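Local coordinates for CRISPR-associated protein Cas6 C-terminal domain-containing protein (Thermus thermophilus HB8, PDB 4C8Y) that probably cleaves CRISPR precursor RNA as a Cas6 endoribonuclease in antiviral defence, and is held here in complex with a substrate-mimic RNA, at residues F131-G136 against G228-L233; L7-L12 against F221-G226; G18-L23 against L50-R55. All coordinates share one frame; numbering follows the deposited sequence.

Contact 1: F131-G136 against G228-L233. With nucleotides of chain C.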
loop_
_atom_site.group_PDB
_atom_site.type_symbol
_atom_site.label_atom_id
_atom_site.label_comp_id
_atom_site.label_asym_id
_atom_site.label_seq_id
_atom_site.Cartn_x
_atom_site.Cartn_y
_atom_site.Cartn_z
ATOM N N PHE A 131 -1.903 -4.902 -9.651
ATOM C CA PHE A 131 -1.264 -3.635 -9.994
ATOM C C PHE A 131 -2.101 -2.843 -10.992
ATOM O O PHE A 131 -3.087 -3.346 -11.542
ATOM C CB PHE A 131 0.154 -3.860 -10.527
ATOM C CG PHE A 131 0.223 -4.756 -11.734
ATOM C CD1 PHE A 131 0.375 -6.127 -11.588
ATOM C CD2 PHE A 131 0.144 -4.228 -13.011
ATOM C CE1 PHE A 131 0.435 -6.960 -12.699
ATOM C CE2 PHE A 131 0.208 -5.054 -14.123
ATOM C CZ PHE A 131 0.361 -6.421 -13.962
ATOM N N PHE A 132 -1.699 -1.594 -11.209
ATOM C CA PHE A 132 -2.474 -0.665 -12.018
ATOM C C PHE A 132 -1.577 0.067 -12.997
ATOM O O PHE A 132 -0.368 0.171 -12.785
ATOM C CB PHE A 132 -3.171 0.348 -11.106
ATOM C CG PHE A 132 -3.989 -0.287 -10.020
ATOM C CD1 PHE A 132 -5.320 -0.607 -10.234
ATOM C CD2 PHE A 132 -3.422 -0.579 -8.789
ATOM C CE1 PHE A 132 -6.074 -1.202 -9.243
ATOM C CE2 PHE A 132 -4.169 -1.173 -7.789
ATOM C CZ PHE A 132 -5.500 -1.487 -8.018
ATOM N N ARG A 133 -2.192 0.573 -14.062
ATOM C CA ARG A 133 -1.506 1.377 -15.063
ATOM C C ARG A 133 -1.694 2.865 -14.791
ATOM O O ARG A 133 -2.824 3.350 -14.751
ATOM C CB ARG A 133 -2.068 1.063 -16.450
ATOM C CG ARG A 133 -1.416 -0.112 -17.147
ATOM C CD ARG A 133 -0.135 0.314 -17.843
ATOM N NE ARG A 133 0.458 -0.759 -18.638
ATOM C CZ ARG A 133 0.056 -1.108 -19.858
ATOM N NH1 ARG A 133 -0.960 -0.479 -20.439
ATOM N NH2 ARG A 133 0.672 -2.094 -20.496
ATOM N N ARG A 134 -0.588 3.580 -14.594
ATOM C CA ARG A 134 -0.607 5.042 -14.631
ATOM C C ARG A 134 0.516 5.541 -15.526
ATOM O O ARG A 134 1.688 5.281 -15.260
ATOM C CB ARG A 134 -0.457 5.687 -13.247
ATOM C CG ARG A 134 -0.389 4.764 -12.048
ATOM C CD ARG A 134 0.738 5.213 -11.121
ATOM N NE ARG A 134 0.437 6.379 -10.303
ATOM C CZ ARG A 134 1.342 6.987 -9.541
ATOM N NH1 ARG A 134 2.592 6.544 -9.520
ATOM N NH2 ARG A 134 1.007 8.041 -8.811
ATOM N N LYS A 135 0.148 6.249 -16.590
ATOM C CA LYS A 135 1.119 6.887 -17.476
ATOM C C LYS A 135 2.054 5.875 -18.132
ATOM O O LYS A 135 3.166 6.216 -18.533
ATOM C CB LYS A 135 1.956 7.909 -16.701
ATOM C CG LYS A 135 1.154 8.991 -15.997
ATOM C CD LYS A 135 0.406 9.861 -16.993
ATOM C CE LYS A 135 -0.313 11.017 -16.316
ATOM N NZ LYS A 135 -1.055 11.838 -17.312
ATOM N N GLY A 136 1.604 4.631 -18.234
ATOM C CA GLY A 136 2.409 3.585 -18.832
ATOM C C GLY A 136 3.439 3.025 -17.870
ATOM O O GLY A 136 4.404 2.382 -18.284
ATOM N N GLY A 228 -7.856 -4.284 -11.262
ATOM C CA GLY A 228 -6.694 -3.659 -11.864
ATOM C C GLY A 228 -6.354 -4.166 -13.250
ATOM O O GLY A 228 -7.224 -4.624 -14.001
ATOM N N ALA A 229 -5.070 -4.088 -13.584
ATOM C CA ALA A 229 -4.603 -4.393 -14.931
ATOM C C ALA A 229 -4.250 -5.871 -15.128
ATOM O O ALA A 229 -3.842 -6.561 -14.192
ATOM C CB ALA A 229 -3.398 -3.521 -15.269
ATOM N N LYS A 230 -4.427 -6.341 -16.362
ATOM C CA LYS A 230 -3.939 -7.649 -16.785
ATOM C C LYS A 230 -4.618 -8.810 -16.040
ATOM O O LYS A 230 -3.988 -9.822 -15.732
ATOM C CB LYS A 230 -2.408 -7.719 -16.651
ATOM C CG LYS A 230 -1.627 -7.137 -17.833
ATOM C CD LYS A 230 -1.985 -5.698 -18.132
ATOM C CE LYS A 230 -1.258 -5.197 -19.362
ATOM N NZ LYS A 230 -1.372 -3.730 -19.431
ATOM N N THR A 231 -5.911 -8.671 -15.765
ATOM C CA THR A 231 -6.681 -9.787 -15.230
ATOM C C THR A 231 -6.751 -10.941 -16.233
ATOM O O THR A 231 -7.064 -12.071 -15.861
ATOM C CB THR A 231 -8.118 -9.374 -14.837
ATOM O OG1 THR A 231 -8.756 -8.708 -15.933
ATOM C CG2 THR A 231 -8.100 -8.451 -13.623
ATOM N N SER A 232 -6.453 -10.661 -17.501
ATOM C CA SER A 232 -6.446 -11.708 -18.522
ATOM C C SER A 232 -5.257 -12.649 -18.336
ATOM O O SER A 232 -5.204 -13.719 -18.939
ATOM C CB SER A 232 -6.414 -11.099 -19.927
ATOM O OG SER A 232 -5.186 -10.431 -20.170
ATOM N N LEU A 233 -4.307 -12.247 -17.496
ATOM C CA LEU A 233 -3.133 -13.069 -17.215
ATOM C C LEU A 233 -3.152 -13.642 -15.797
ATOM O O LEU A 233 -2.162 -14.204 -15.341
ATOM C CB LEU A 233 -1.856 -12.255 -17.443
ATOM C CG LEU A 233 -1.519 -11.955 -18.907
ATOM C CD1 LEU A 233 -0.373 -10.961 -18.991
ATOM C CD2 LEU A 233 -1.168 -13.232 -19.660
ATOM P P G C 12 -6.561 0.448 -14.039
ATOM O OP1 G C 12 -7.330 -0.347 -13.049
ATOM O OP2 G C 12 -5.102 0.219 -14.206
ATOM O "O5'" G C 12 -7.254 0.239 -15.456
ATOM C "C5'" G C 12 -6.841 -0.805 -16.321
ATOM C "C4'" G C 12 -7.567 -0.747 -17.641
ATOM O "O4'" G C 12 -7.311 0.522 -18.303
ATOM C "C3'" G C 12 -7.145 -1.787 -18.665
ATOM O "O3'" G C 12 -7.734 -3.055 -18.432
ATOM C "C2'" G C 12 -7.561 -1.139 -19.978
ATOM O "O2'" G C 12 -8.960 -1.258 -20.186
ATOM C "C1'" G C 12 -7.231 0.327 -19.702
ATOM N N9 G C 12 -5.868 0.691 -20.136
ATOM C C8 G C 12 -4.882 1.074 -19.256
ATOM N N7 G C 12 -3.755 1.361 -19.827
ATOM C C5 G C 12 -4.007 1.160 -21.172
ATOM C C6 G C 12 -3.119 1.327 -22.257
ATOM O O6 G C 12 -1.934 1.683 -22.279
ATOM N N1 G C 12 -3.741 1.028 -23.441
ATOM C C2 G C 12 -5.025 0.622 -23.612
ATOM N N2 G C 12 -5.190 0.453 -24.937
ATOM N N3 G C 12 -5.895 0.454 -22.614
ATOM C C4 G C 12 -5.311 0.744 -21.408
ATOM P P G C 13 -6.908 -4.400 -18.727
ATOM O OP1 G C 13 -7.719 -5.540 -18.233
ATOM O OP2 G C 13 -5.512 -4.226 -18.251
ATOM O "O5'" G C 13 -6.862 -4.480 -20.316
ATOM C "C5'" G C 13 -8.050 -4.660 -21.071
ATOM C "C4'" G C 13 -7.758 -4.705 -22.549
ATOM O "O4'" G C 13 -7.298 -3.403 -23.007
ATOM C "C3'" G C 13 -6.649 -5.651 -22.981
ATOM O "O3'" G C 13 -7.060 -7.005 -23.055
ATOM C "C2'" G C 13 -6.220 -5.060 -24.315
ATOM O "O2'" G C 13 -7.142 -5.391 -25.343
ATOM C "C1'" G C 13 -6.326 -3.565 -24.023
ATOM N N9 G C 13 -5.050 -3.008 -23.537
ATOM C C8 G C 13 -4.802 -2.707 -22.219
ATOM N N7 G C 13 -3.613 -2.230 -22.012
ATOM C C5 G C 13 -3.036 -2.213 -23.269
ATOM C C6 G C 13 -1.740 -1.787 -23.635
ATOM O O6 G C 13 -0.818 -1.332 -22.946
ATOM N N1 G C 13 -1.544 -1.927 -24.988
ATOM C C2 G C 13 -2.433 -2.400 -25.899
ATOM N N2 G C 13 -1.812 -2.367 -27.093
ATOM N N3 G C 13 -3.663 -2.816 -25.592
ATOM C C4 G C 13 -3.899 -2.692 -24.248
ATOM P P DG C 14 -6.018 -8.182 -22.717
ATOM O OP1 DG C 14 -6.719 -9.471 -22.905
ATOM O OP2 DG C 14 -5.385 -7.872 -21.414
ATOM O "O5'" DG C 14 -4.895 -8.035 -23.845
ATOM C "C5'" DG C 14 -5.249 -8.210 -25.209
ATOM C "C4'" DG C 14 -4.080 -7.893 -26.122
ATOM O "O4'" DG C 14 -3.603 -6.550 -25.865
ATOM C "C3'" DG C 14 -2.859 -8.787 -25.949
ATOM O "O3'" DG C 14 -2.999 -9.966 -26.740
ATOM C "C2'" DG C 14 -1.718 -7.891 -26.418
ATOM C "C1'" DG C 14 -2.221 -6.474 -26.154
ATOM N N9 DG C 14 -1.527 -5.835 -25.042
ATOM C C8 DG C 14 -1.888 -5.825 -23.716
ATOM N N7 DG C 14 -1.053 -5.168 -22.959
ATOM C C5 DG C 14 -0.077 -4.716 -23.841
ATOM C C6 DG C 14 1.087 -3.946 -23.604
ATOM O O6 DG C 14 1.499 -3.496 -22.525
ATOM N N1 DG C 14 1.799 -3.712 -24.780
ATOM C C2 DG C 14 1.432 -4.165 -26.028
ATOM N N2 DG C 14 2.239 -3.844 -27.049
ATOM N N3 DG C 14 0.345 -4.887 -26.261
ATOM C C4 DG C 14 -0.356 -5.121 -25.126
HETATM O O HOH W 1 -3.922 -6.438 -11.261
#

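Contact 2: L7-L12 against F221-G226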
loop_
_atom_site.group_PDB
_atom_site.type_symbol
_atom_site.label_atom_id
_atom_site.label_comp_id
_atom_site.label_asym_id
_atom_site.label_seq_id
_atom_site.Cartn_x
_atom_site.Cartn_y
_atom_site.Cartn_z
ATOM N N LEU A 7 -23.537 -13.739 -14.067
ATOM C CA LEU A 7 -22.098 -13.663 -13.873
ATOM C C LEU A 7 -21.664 -15.048 -13.539
ATOM O O LEU A 7 -22.323 -15.710 -12.731
ATOM C CB LEU A 7 -21.751 -12.797 -12.672
ATOM C CG LEU A 7 -21.720 -11.309 -12.959
ATOM C CD1 LEU A 7 -23.130 -10.799 -12.816
ATOM C CD2 LEU A 7 -20.757 -10.572 -12.040
ATOM N N ALA A 8 -20.556 -15.486 -14.124
ATOM C CA ALA A 8 -20.084 -16.834 -13.837
ATOM C C ALA A 8 -18.577 -16.911 -13.728
ATOM O O ALA A 8 -17.862 -16.283 -14.488
ATOM C CB ALA A 8 -20.593 -17.807 -14.894
ATOM N N ALA A 9 -18.108 -17.674 -12.750
ATOM C CA ALA A 9 -16.701 -17.998 -12.614
ATOM C C ALA A 9 -16.625 -19.503 -12.493
ATOM O O ALA A 9 -17.115 -20.085 -11.514
ATOM C CB ALA A 9 -16.099 -17.328 -11.387
ATOM N N LEU A 10 -16.037 -20.126 -13.509
ATOM C CA LEU A 10 -15.929 -21.577 -13.564
ATOM C C LEU A 10 -14.496 -21.986 -13.332
ATOM O O LEU A 10 -13.572 -21.409 -13.906
ATOM C CB LEU A 10 -16.394 -22.109 -14.919
ATOM C CG LEU A 10 -17.816 -21.727 -15.338
ATOM C CD1 LEU A 10 -18.180 -22.440 -16.627
ATOM C CD2 LEU A 10 -18.827 -22.044 -14.241
ATOM N N VAL A 11 -14.321 -22.996 -12.490
ATOM C CA VAL A 11 -12.997 -23.466 -12.112
ATOM C C VAL A 11 -12.701 -24.798 -12.789
ATOM O O VAL A 11 -13.489 -25.738 -12.706
ATOM C CB VAL A 11 -12.885 -23.608 -10.577
ATOM C CG1 VAL A 11 -11.582 -24.297 -10.170
ATOM C CG2 VAL A 11 -12.986 -22.240 -9.920
ATOM N N LEU A 12 -11.570 -24.851 -13.482
ATOM C CA LEU A 12 -11.048 -26.090 -14.032
ATOM C C LEU A 12 -10.094 -26.731 -13.033
ATOM O O LEU A 12 -9.022 -26.181 -12.743
ATOM C CB LEU A 12 -10.303 -25.819 -15.339
ATOM C CG LEU A 12 -11.136 -25.661 -16.613
ATOM C CD1 LEU A 12 -12.432 -24.905 -16.367
ATOM C CD2 LEU A 12 -10.303 -24.954 -17.669
ATOM N N PHE A 221 -18.724 -7.970 -6.743
ATOM C CA PHE A 221 -18.350 -8.017 -8.152
ATOM C C PHE A 221 -16.873 -8.393 -8.362
ATOM O O PHE A 221 -16.520 -9.105 -9.325
ATOM C CB PHE A 221 -18.644 -6.659 -8.785
ATOM C CG PHE A 221 -18.410 -6.615 -10.260
ATOM C CD1 PHE A 221 -19.098 -7.465 -11.108
ATOM C CD2 PHE A 221 -17.510 -5.716 -10.803
ATOM C CE1 PHE A 221 -18.884 -7.426 -12.465
ATOM C CE2 PHE A 221 -17.294 -5.670 -12.160
ATOM C CZ PHE A 221 -17.985 -6.528 -12.994
ATOM N N ALA A 222 -16.015 -7.895 -7.474
ATOM C CA ALA A 222 -14.582 -8.222 -7.525
ATOM C C ALA A 222 -14.296 -9.723 -7.689
ATOM O O ALA A 222 -13.368 -10.101 -8.401
ATOM C CB ALA A 222 -13.871 -7.685 -6.296
ATOM N N PHE A 223 -15.088 -10.564 -7.028
ATOM C CA PHE A 223 -14.933 -12.015 -7.122
ATOM C C PHE A 223 -14.901 -12.467 -8.581
ATOM O O PHE A 223 -14.164 -13.389 -8.942
ATOM C CB PHE A 223 -16.081 -12.713 -6.387
ATOM C CG PHE A 223 -16.023 -14.215 -6.448
ATOM C CD1 PHE A 223 -15.198 -14.926 -5.593
ATOM C CD2 PHE A 223 -16.807 -14.918 -7.353
ATOM C CE1 PHE A 223 -15.148 -16.306 -5.644
ATOM C CE2 PHE A 223 -16.763 -16.298 -7.404
ATOM C CZ PHE A 223 -15.934 -16.992 -6.548
ATOM N N TYR A 224 -15.687 -11.794 -9.417
ATOM C CA TYR A 224 -15.798 -12.150 -10.827
ATOM C C TYR A 224 -14.832 -11.361 -11.699
ATOM O O TYR A 224 -14.169 -11.930 -12.566
ATOM C CB TYR A 224 -17.236 -11.935 -11.310
ATOM C CG TYR A 224 -18.207 -12.845 -10.610
ATOM C CD1 TYR A 224 -18.394 -14.152 -11.041
ATOM C CD2 TYR A 224 -18.917 -12.415 -9.496
ATOM C CE1 TYR A 224 -19.268 -15.000 -10.393
ATOM C CE2 TYR A 224 -19.801 -13.260 -8.844
ATOM C CZ TYR A 224 -19.964 -14.551 -9.292
ATOM O OH TYR A 224 -20.839 -15.400 -8.649
ATOM N N SER A 225 -14.753 -10.054 -11.475
ATOM C CA SER A 225 -13.981 -9.202 -12.377
ATOM C C SER A 225 -12.477 -9.183 -12.099
ATOM O O SER A 225 -11.677 -8.960 -13.006
ATOM C CB SER A 225 -14.506 -7.771 -12.321
ATOM O OG SER A 225 -14.263 -7.201 -11.054
ATOM N N GLY A 226 -12.093 -9.408 -10.848
ATOM C CA GLY A 226 -10.727 -9.143 -10.432
ATOM C C GLY A 226 -10.526 -7.643 -10.307
ATOM O O GLY A 226 -11.465 -6.871 -10.495
#

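Contact 3: G18-L23 against L50-R55. With nucleotides of chain C.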
loop_
_atom_site.group_PDB
_atom_site.type_symbol
_atom_site.label_atom_id
_atom_site.label_comp_id
_atom_site.label_asym_id
_atom_site.label_seq_id
_atom_site.Cartn_x
_atom_site.Cartn_y
_atom_site.Cartn_z
ATOM N N GLY A 18 3.041 -28.937 -11.724
ATOM C CA GLY A 18 3.221 -27.507 -11.862
ATOM C C GLY A 18 1.889 -26.789 -11.856
ATOM O O GLY A 18 0.856 -27.379 -11.538
ATOM N N LEU A 19 1.920 -25.508 -12.207
ATOM C CA LEU A 19 0.720 -24.690 -12.261
ATOM C C LEU A 19 0.541 -24.133 -13.660
ATOM O O LEU A 19 1.491 -24.101 -14.443
ATOM C CB LEU A 19 0.819 -23.531 -11.272
ATOM C CG LEU A 19 0.230 -23.742 -9.879
ATOM C CD1 LEU A 19 0.960 -24.842 -9.123
ATOM C CD2 LEU A 19 0.276 -22.433 -9.112
ATOM N N PRO A 20 -0.681 -23.688 -13.981
ATOM C CA PRO A 20 -0.874 -22.991 -15.253
ATOM C C PRO A 20 0.037 -21.778 -15.333
ATOM O O PRO A 20 0.331 -21.160 -14.305
ATOM C CB PRO A 20 -2.341 -22.550 -15.196
ATOM C CG PRO A 20 -2.986 -23.488 -14.238
ATOM C CD PRO A 20 -1.937 -23.812 -13.222
ATOM N N GLU A 21 0.488 -21.453 -16.535
ATOM C CA GLU A 21 1.271 -20.250 -16.757
ATOM C C GLU A 21 0.355 -19.192 -17.365
ATOM O O GLU A 21 -0.438 -19.510 -18.250
ATOM C CB GLU A 21 2.436 -20.553 -17.687
ATOM C CG GLU A 21 3.373 -21.605 -17.130
ATOM C CD GLU A 21 4.378 -22.101 -18.148
ATOM O OE1 GLU A 21 4.231 -21.772 -19.343
ATOM O OE2 GLU A 21 5.307 -22.835 -17.749
ATOM N N PRO A 22 0.451 -17.939 -16.881
ATOM C CA PRO A 22 -0.408 -16.840 -17.335
ATOM C C PRO A 22 -0.597 -16.795 -18.857
ATOM O O PRO A 22 -1.732 -16.838 -19.347
ATOM C CB PRO A 22 0.348 -15.601 -16.847
ATOM C CG PRO A 22 1.033 -16.057 -15.610
ATOM C CD PRO A 22 1.414 -17.488 -15.856
ATOM N N LEU A 23 0.508 -16.737 -19.595
ATOM C CA LEU A 23 0.446 -16.584 -21.046
ATOM C C LEU A 23 -0.220 -17.780 -21.729
ATOM O O LEU A 23 -1.004 -17.611 -22.664
ATOM C CB LEU A 23 1.849 -16.344 -21.617
ATOM C CG LEU A 23 2.411 -14.944 -21.350
ATOM C CD1 LEU A 23 3.889 -14.873 -21.699
ATOM C CD2 LEU A 23 1.633 -13.895 -22.131
ATOM N N LEU A 50 -9.310 -14.163 -16.103
ATOM C CA LEU A 50 -8.759 -15.495 -15.909
ATOM C C LEU A 50 -8.022 -15.557 -14.595
ATOM O O LEU A 50 -7.578 -14.535 -14.074
ATOM C CB LEU A 50 -7.827 -15.868 -17.058
ATOM C CG LEU A 50 -8.458 -15.801 -18.451
ATOM C CD1 LEU A 50 -7.466 -16.251 -19.501
ATOM C CD2 LEU A 50 -9.733 -16.642 -18.527
ATOM N N GLY A 51 -7.924 -16.756 -14.042
ATOM C CA GLY A 51 -7.121 -16.949 -12.853
ATOM C C GLY A 51 -6.599 -18.359 -12.750
ATOM O O GLY A 51 -6.962 -19.235 -13.534
ATOM N N PHE A 52 -5.729 -18.573 -11.773
ATOM C CA PHE A 52 -5.211 -19.896 -11.500
ATOM C C PHE A 52 -4.634 -19.930 -10.099
ATOM O O PHE A 52 -4.257 -18.897 -9.536
ATOM C CB PHE A 52 -4.143 -20.284 -12.526
ATOM C CG PHE A 52 -2.919 -19.418 -12.486
ATOM C CD1 PHE A 52 -1.876 -19.706 -11.621
ATOM C CD2 PHE A 52 -2.809 -18.314 -13.311
ATOM C CE1 PHE A 52 -0.752 -18.911 -11.581
ATOM C CE2 PHE A 52 -1.685 -17.514 -13.276
ATOM C CZ PHE A 52 -0.656 -17.814 -12.409
ATOM N N GLY A 53 -4.568 -21.124 -9.531
ATOM C CA GLY A 53 -4.008 -21.262 -8.203
ATOM C C GLY A 53 -3.827 -22.701 -7.777
ATOM O O GLY A 53 -3.870 -23.625 -8.598
ATOM N N GLY A 54 -3.636 -22.875 -6.471
ATOM C CA GLY A 54 -3.527 -24.186 -5.866
ATOM C C GLY A 54 -2.093 -24.568 -5.573
ATOM O O GLY A 54 -1.156 -23.912 -6.031
ATOM N N ARG A 55 -1.926 -25.633 -4.797
ATOM C CA ARG A 55 -0.605 -26.163 -4.501
ATOM C C ARG A 55 -0.236 -27.185 -5.563
ATOM O O ARG A 55 -1.052 -27.521 -6.421
ATOM C CB ARG A 55 -0.571 -26.800 -3.106
ATOM C CG ARG A 55 -1.628 -27.877 -2.874
ATOM C CD ARG A 55 -1.515 -28.511 -1.493
ATOM N NE ARG A 55 -1.820 -27.582 -0.404
ATOM C CZ ARG A 55 -3.043 -27.339 0.061
ATOM N NH1 ARG A 55 -4.100 -27.947 -0.464
ATOM N NH2 ARG A 55 -3.209 -26.480 1.057
ATOM P P U C 16 -1.356 -17.202 -28.855
ATOM O OP1 U C 16 -0.259 -16.289 -29.266
ATOM O OP2 U C 16 -1.889 -18.190 -29.827
ATOM O "O5'" U C 16 -0.871 -17.992 -27.563
ATOM C "C5'" U C 16 -0.327 -17.296 -26.446
ATOM C "C4'" U C 16 0.464 -18.218 -25.555
ATOM O "O4'" U C 16 -0.442 -19.201 -24.984
ATOM C "C3'" U C 16 1.564 -19.012 -26.257
ATOM O "O3'" U C 16 2.663 -19.208 -25.368
ATOM C "C2'" U C 16 0.884 -20.346 -26.545
ATOM O "O2'" U C 16 1.766 -21.438 -26.694
ATOM C "C1'" U C 16 -0.006 -20.504 -25.318
ATOM N N1 U C 16 -1.190 -21.358 -25.526
ATOM C C2 U C 16 -1.393 -22.393 -24.631
ATOM O O2 U C 16 -0.654 -22.634 -23.689
ATOM N N3 U C 16 -2.505 -23.158 -24.869
ATOM C C4 U C 16 -3.419 -23.005 -25.888
ATOM O O4 U C 16 -4.371 -23.783 -25.960
ATOM C C5 U C 16 -3.151 -21.915 -26.777
ATOM C C6 U C 16 -2.072 -21.150 -26.568
#

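Contact 1: F131-G136 against G228-L233
Arg133 and Lys230 both keep CG beside the backbone N and bend at the second torsion, -83° in the arginine and 56° in the lysine, which turns their cationic ends toward the same run of guanines. Lys230 NZ sits over one face of the Arg133 guanidinium, 2.8 Å from NH2. The two nitrogens are both donors and form no hydrogen bond with each other; O6 of G13 and O6 of DG14, both of chain C, meet the guanidinium edge. Arg133 NH1 donates to O6 of G13 at 2.7 Å, and NH2 adds a bond to that same oxygen and a weak one to O6 of DG14. Lys230 CE lies 3.6 Å from N7 of DG14. Residues 228-233 belong to the glycine-rich loop characteristic of Cas6 proteins, and its backbone grips the RNA: Lys230 N donates to OP2 of G13 at 3.0 Å, while from the facing strand Arg133 N donates to OP2 of G12 of chain C. Ser232 OG, also bonded to Arg26, reaches OP2 of DG14. The loop is tied to the strand by Ala229 N, which donates to Phe131 O at 2.9 Å, nearly straight at 178°. A water bonded to Phe131 N and Ala229 O bridges the two backbones. Phe131 lies with Ala229 O over one ring face and its CZ 4.1 Å from Lys230 CB, and Phe132 CE1 rests 3.6 Å from Gly228 CA.

Contact 2: L7-L12 against F221-G226
Strand 6-15, the middle strand of the N-terminal antiparallel sheet, meets the C-terminal end of helix 209-225, joining the two halves of a Cas6 built from a pair of ferredoxin-like folds. The short axes approach to 8.5 Å and cross at 56°. Tyr224 keeps CG beside the backbone N (chi1 -64°), which stands the ring across the strand, between Leu7 and Phe223. Leu7 CB stands over the ring centre, a CH-pi contact 3.9 Å from the centroid, and Phe223 CD2 lies over the centre of the opposite face. The strand backbone comes at the tyrosine's edge, with Ala9 N near the ring plane and 3.7 Å from CE1. Leu7 CD2 is shared: it touches Tyr224 CD2 at 3.6 Å and meets the edge of the Phe221 ring at CD1, also at 3.6 Å. Ala9 CB reaches Tyr224 CD1 at 3.9 Å and Phe223 CE2 at 4.2 Å; the Phe223 ring also makes a cation-pi contact with Arg62. No hydrogen bond joins the two segments, so this buried interface depends on apolar shape-fitting, with Leu7 over a face of one ring and at the edge of another, and the small Ala9 methyl close to two rings.

Contact 3: G18-L23 against L50-R55
Phe52, Leu19 and Pro20 bury most of the surface in this contact, and the phenylalanine ring is its centre. Phe52 holds CG between its backbone N and carbonyl carbon (chi1 64°), and its ring packs against residues 19-22. Pro20 O stands 3.7 Å from CE1, over one face of the ring but offset toward the rim. The pyrrolidine of Pro20 slides past the same side chain in the opposite direction, its CG 3.8 Å from Phe52 CB. Pro22 CG approaches obliquely from the same side of the ring plane as Pro20 O, 3.9 Å from CE2. Leu19 comes in at the ring edge, where its CD2 lies 4.3 Å from Phe52 CD1; beyond the phenylalanine, the same methyl packs 3.7 Å from Gly54 O. The two backbones run almost antiparallel, 156° apart, yet no hydrogen bond links them, so side chains and a carbonyl oxygen set over a ring face make the join. Leu25, one turn into the helix, also touches Phe52, and Phe52 O accepts a weak hydrogen bond from Arg237. Glu21 occupies the N-cap position of helix 22-36, with Pro22 as the first helical residue. The arrangement thus packs the connection from strand 6-15 into helix 22-36 against edge strand 48-55, as in the first beta-alpha-beta unit of a ferredoxin-like fold, the kind of domain on which RAMP proteins such as Cas6 are built.

The glycine-rich loop of contact 1 connects all three sites. It follows directly on the helix of contact 2, and Thr231 CG2 packs 3.7 Å from Ser225 O. The same residue's O and Leu50 N, 3.1 Å apart, probably form a hydrogen bond to the edge strand of contact 3, and Leu233 packs on Pro22 and Leu23. Contacts 2 and 3 do not touch, their nearest atoms being about 6 Å apart, but both reach the N-terminal sheet. The RNA lies directly on contact 1, reaches contact 3 where U16 of chain C meets Leu23 O, and stays about 7 Å from the nearest atom of contact 2.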